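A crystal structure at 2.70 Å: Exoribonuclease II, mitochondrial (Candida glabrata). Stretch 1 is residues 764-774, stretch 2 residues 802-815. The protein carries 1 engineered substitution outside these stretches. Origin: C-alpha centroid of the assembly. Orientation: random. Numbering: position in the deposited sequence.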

# COMPACT_ATOMS: atom_id res chain seq x y z
N LYS A 764 -10.99 -19.60 22.98
CA LYS A 764 -10.68 -19.10 24.32
C LYS A 764 -9.18 -19.21 24.68
O LYS A 764 -8.70 -18.42 25.50
CB LYS A 764 -11.52 -19.84 25.36
N THR A 765 -8.45 -20.18 24.10
CA THR A 765 -7.02 -20.36 24.35
C THR A 765 -6.22 -20.51 23.06
O THR A 765 -6.62 -21.23 22.14
CB THR A 765 -6.77 -21.59 25.23
N HIS A 766 -5.05 -19.87 23.04
CA HIS A 766 -4.14 -19.91 21.89
C HIS A 766 -2.78 -19.39 22.35
O HIS A 766 -2.68 -18.64 23.32
CB HIS A 766 -4.69 -19.08 20.73
CG HIS A 766 -4.25 -19.56 19.38
ND1 HIS A 766 -2.92 -19.77 19.06
CD2 HIS A 766 -4.96 -19.88 18.27
CE1 HIS A 766 -2.83 -20.19 17.81
NE2 HIS A 766 -4.05 -20.27 17.31
N ASP A 767 -1.73 -19.82 21.64
CA ASP A 767 -0.36 -19.40 21.92
C ASP A 767 0.00 -18.17 21.09
O ASP A 767 -0.38 -18.07 19.92
CB ASP A 767 0.62 -20.55 21.64
N VAL A 768 0.80 -17.26 21.68
CA VAL A 768 1.11 -15.97 21.08
C VAL A 768 2.58 -15.59 21.26
O VAL A 768 3.29 -16.12 22.12
CB VAL A 768 0.25 -14.83 21.67
CG1 VAL A 768 -1.18 -15.27 21.81
CG2 VAL A 768 0.82 -14.37 22.99
N ILE A 769 3.03 -14.64 20.44
CA ILE A 769 4.38 -14.10 20.51
C ILE A 769 4.32 -12.60 20.76
O ILE A 769 3.65 -11.87 20.03
CB ILE A 769 5.18 -14.38 19.22
CG1 ILE A 769 5.28 -15.88 18.99
CG2 ILE A 769 6.56 -13.73 19.30
CD1 ILE A 769 6.28 -16.26 17.88
N VAL A 770 5.09 -12.14 21.74
CA VAL A 770 5.09 -10.74 22.15
C VAL A 770 5.82 -9.90 21.12
O VAL A 770 6.90 -10.28 20.64
CB VAL A 770 5.75 -10.59 23.52
CG1 VAL A 770 5.69 -9.14 23.97
CG2 VAL A 770 5.12 -11.54 24.51
N THR A 771 5.24 -8.75 20.77
CA THR A 771 5.77 -7.92 19.71
C THR A 771 5.97 -6.46 20.10
O THR A 771 6.30 -5.65 19.22
CB THR A 771 4.86 -7.96 18.48
OG1 THR A 771 3.63 -7.27 18.75
CG2 THR A 771 4.57 -9.41 18.11
N SER A 772 5.76 -6.08 21.36
CA SER A 772 5.94 -4.70 21.75
C SER A 772 6.34 -4.63 23.21
O SER A 772 6.19 -5.59 23.97
CB SER A 772 4.67 -3.86 21.55
OG SER A 772 3.74 -4.09 22.59
N VAL A 773 6.86 -3.46 23.59
CA VAL A 773 7.14 -3.12 24.98
C VAL A 773 5.83 -2.79 25.69
O VAL A 773 4.87 -2.33 25.04
CB VAL A 773 8.11 -1.93 25.08
CG1 VAL A 773 9.39 -2.24 24.36
CG2 VAL A 773 7.48 -0.68 24.48
N PRO A 774 5.72 -3.03 26.99
CA PRO A 774 4.47 -2.70 27.69
C PRO A 774 4.25 -1.19 27.68
O PRO A 774 5.11 -0.41 28.10
CB PRO A 774 4.68 -3.25 29.11
CG PRO A 774 5.79 -4.26 28.98
CD PRO A 774 6.66 -3.78 27.85
N ILE A 802 8.24 -8.98 33.52
CA ILE A 802 7.90 -8.42 32.21
C ILE A 802 8.61 -9.18 31.07
O ILE A 802 9.79 -9.50 31.19
CB ILE A 802 8.23 -6.91 32.16
N PRO A 803 7.89 -9.49 30.00
CA PRO A 803 8.46 -10.29 28.90
C PRO A 803 9.01 -9.45 27.75
O PRO A 803 8.50 -8.38 27.42
CB PRO A 803 7.27 -11.13 28.42
CG PRO A 803 6.05 -10.61 29.17
CD PRO A 803 6.45 -9.31 29.82
N ARG A 804 10.08 -9.96 27.15
CA ARG A 804 10.73 -9.31 26.02
C ARG A 804 9.99 -9.59 24.70
O ARG A 804 9.09 -10.43 24.61
CB ARG A 804 12.19 -9.75 25.91
N ILE A 805 10.36 -8.83 23.68
CA ILE A 805 9.81 -9.03 22.34
C ILE A 805 10.28 -10.37 21.78
O ILE A 805 11.40 -10.82 22.05
CB ILE A 805 10.23 -7.85 21.45
CG1 ILE A 805 9.56 -6.58 21.98
CG2 ILE A 805 9.94 -8.12 19.98
CD1 ILE A 805 9.69 -5.39 21.07
N GLY A 806 9.43 -11.01 21.00
CA GLY A 806 9.78 -12.29 20.45
C GLY A 806 9.55 -13.43 21.41
O GLY A 806 9.79 -14.58 21.05
N ASP A 807 9.08 -13.13 22.61
CA ASP A 807 8.78 -14.16 23.58
C ASP A 807 7.45 -14.81 23.27
O ASP A 807 6.52 -14.16 22.78
CB ASP A 807 8.72 -13.58 24.99
CG ASP A 807 10.04 -13.08 25.47
OD1 ASP A 807 10.99 -13.12 24.67
OD2 ASP A 807 10.13 -12.64 26.64
N THR A 808 7.34 -16.08 23.61
CA THR A 808 6.13 -16.84 23.34
C THR A 808 5.34 -16.99 24.62
O THR A 808 5.92 -17.11 25.70
CB THR A 808 6.47 -18.22 22.79
OG1 THR A 808 7.49 -18.06 21.79
CG2 THR A 808 5.23 -18.84 22.19
N ILE A 809 4.02 -16.88 24.51
CA ILE A 809 3.13 -17.13 25.64
C ILE A 809 2.04 -18.10 25.20
O ILE A 809 1.21 -17.77 24.34
CB ILE A 809 2.54 -15.82 26.17
CG1 ILE A 809 3.68 -14.92 26.67
CG2 ILE A 809 1.62 -16.14 27.31
CD1 ILE A 809 3.22 -13.64 27.29
N ARG A 810 2.01 -19.29 25.81
CA ARG A 810 1.34 -20.44 25.22
C ARG A 810 -0.14 -20.56 25.60
O ARG A 810 -0.94 -21.00 24.76
CB ARG A 810 2.08 -21.74 25.60
N HIS A 811 -0.55 -20.19 26.82
CA HIS A 811 -1.93 -20.33 27.26
C HIS A 811 -2.48 -18.95 27.61
O HIS A 811 -2.06 -18.35 28.61
CB HIS A 811 -2.04 -21.26 28.47
N CYS A 812 -3.43 -18.47 26.80
CA CYS A 812 -3.92 -17.10 26.88
C CYS A 812 -5.43 -17.04 26.77
O CYS A 812 -6.03 -17.76 25.95
CB CYS A 812 -3.28 -16.24 25.78
SG CYS A 812 -1.55 -15.91 26.08
N LYS A 813 -6.05 -16.16 27.57
CA LYS A 813 -7.50 -16.03 27.66
C LYS A 813 -8.02 -14.89 26.77
O LYS A 813 -7.52 -13.77 26.85
CB LYS A 813 -7.92 -15.79 29.11
N VAL A 814 -9.07 -15.18 26.00
CA VAL A 814 -9.68 -14.23 25.07
C VAL A 814 -10.65 -13.30 25.78
O VAL A 814 -11.71 -13.74 26.25
CB VAL A 814 -10.42 -14.96 23.95
CG1 VAL A 814 -11.21 -13.95 23.14
CG2 VAL A 814 -9.45 -15.71 23.12
N GLU A 815 -10.37 -12.01 25.78
CA GLU A 815 -11.36 -11.13 26.38
C GLU A 815 -12.43 -10.75 25.36
O GLU A 815 -13.57 -11.19 25.45
CB GLU A 815 -10.68 -9.87 26.95

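Antiparallel strands are commonly held by their backbones first and sealed by their side chains second, and this pair from the mitochondrial exoribonuclease II of Candida glabrata illustrates the principle. The strongest polar contacts are all main chain to main chain. Val 768 and Ile 809 form a reciprocal pair: Val 768 N donates to Ile 809 O at 2.7 Å, and Ile 809 N returns the bond to Val 768 O at 2.6 Å. Two residues further along, Val 770 N donates to Asp 807 O at 2.7 Å, while Gly 806 N donates to Val 770 O, also at 2.7 Å. Val 770 thus uses both its amide and its carbonyl, carrying the ladder beyond the strand of the second stretch and into the turn that precedes it.

That turn, a type II turn from Arg 804 to Asp 807, depends on its glycine. At phi 82° and psi 0°, a CB on Gly 806 would be jammed against the carbonyl oxygen of Ile 805. Asp 807 OD2 accepts a weak bond from Arg 804 N at 2.7 Å, and the carbonyl of Asp 807 accepts the amide of Val 770.

Between the hydrogen bonds, alpha carbons approach carbonyl oxygens: Ile 769 CA lies 3.1 Å from Asp 807 O, and Thr 808 CA 3.2 Å from Val 768 O. Toward the other end the pairing loosens. Lys 764 O and Cys 812 O, both acceptors, come within 2.8 Å without bonding, although Val 814 N still reaches Lys 764 O at 3.3 Å and Thr 765 CA sits 3.2 Å from Cys 812 O.

Around this polar framework the side chains pack. Val 768, Ile 809 and Cys 812 share one face of the sheet. Val 768 CG2 lies 3.9 Å from Ile 809 CB and 4.2 Å from Cys 812 SG, so a compact branched side chain serves both neighbours; Val 768 and Cys 812 are buried. Val 770, which has the largest area covered by the partner stretch, extends this apolar cluster: its CG2 is 4.0 Å from Ile 809 CD1 and 4.5 Å from Pro 803 CB. Ile 805 is buried too, and its length matters: its CB points sideways, but CD1 comes within 3.9 Å of both Thr 771 O and Ser 772 CA. Ile 769 and Thr 808 occupy the other face, where the small polar side chain of Thr 808 suits an exposed position, its OG1 4.2 Å from Ile 769 CG1, while Ile 769 CG2 rests 3.7 Å from Gly 806 C. Together the stretches bury 799 Å².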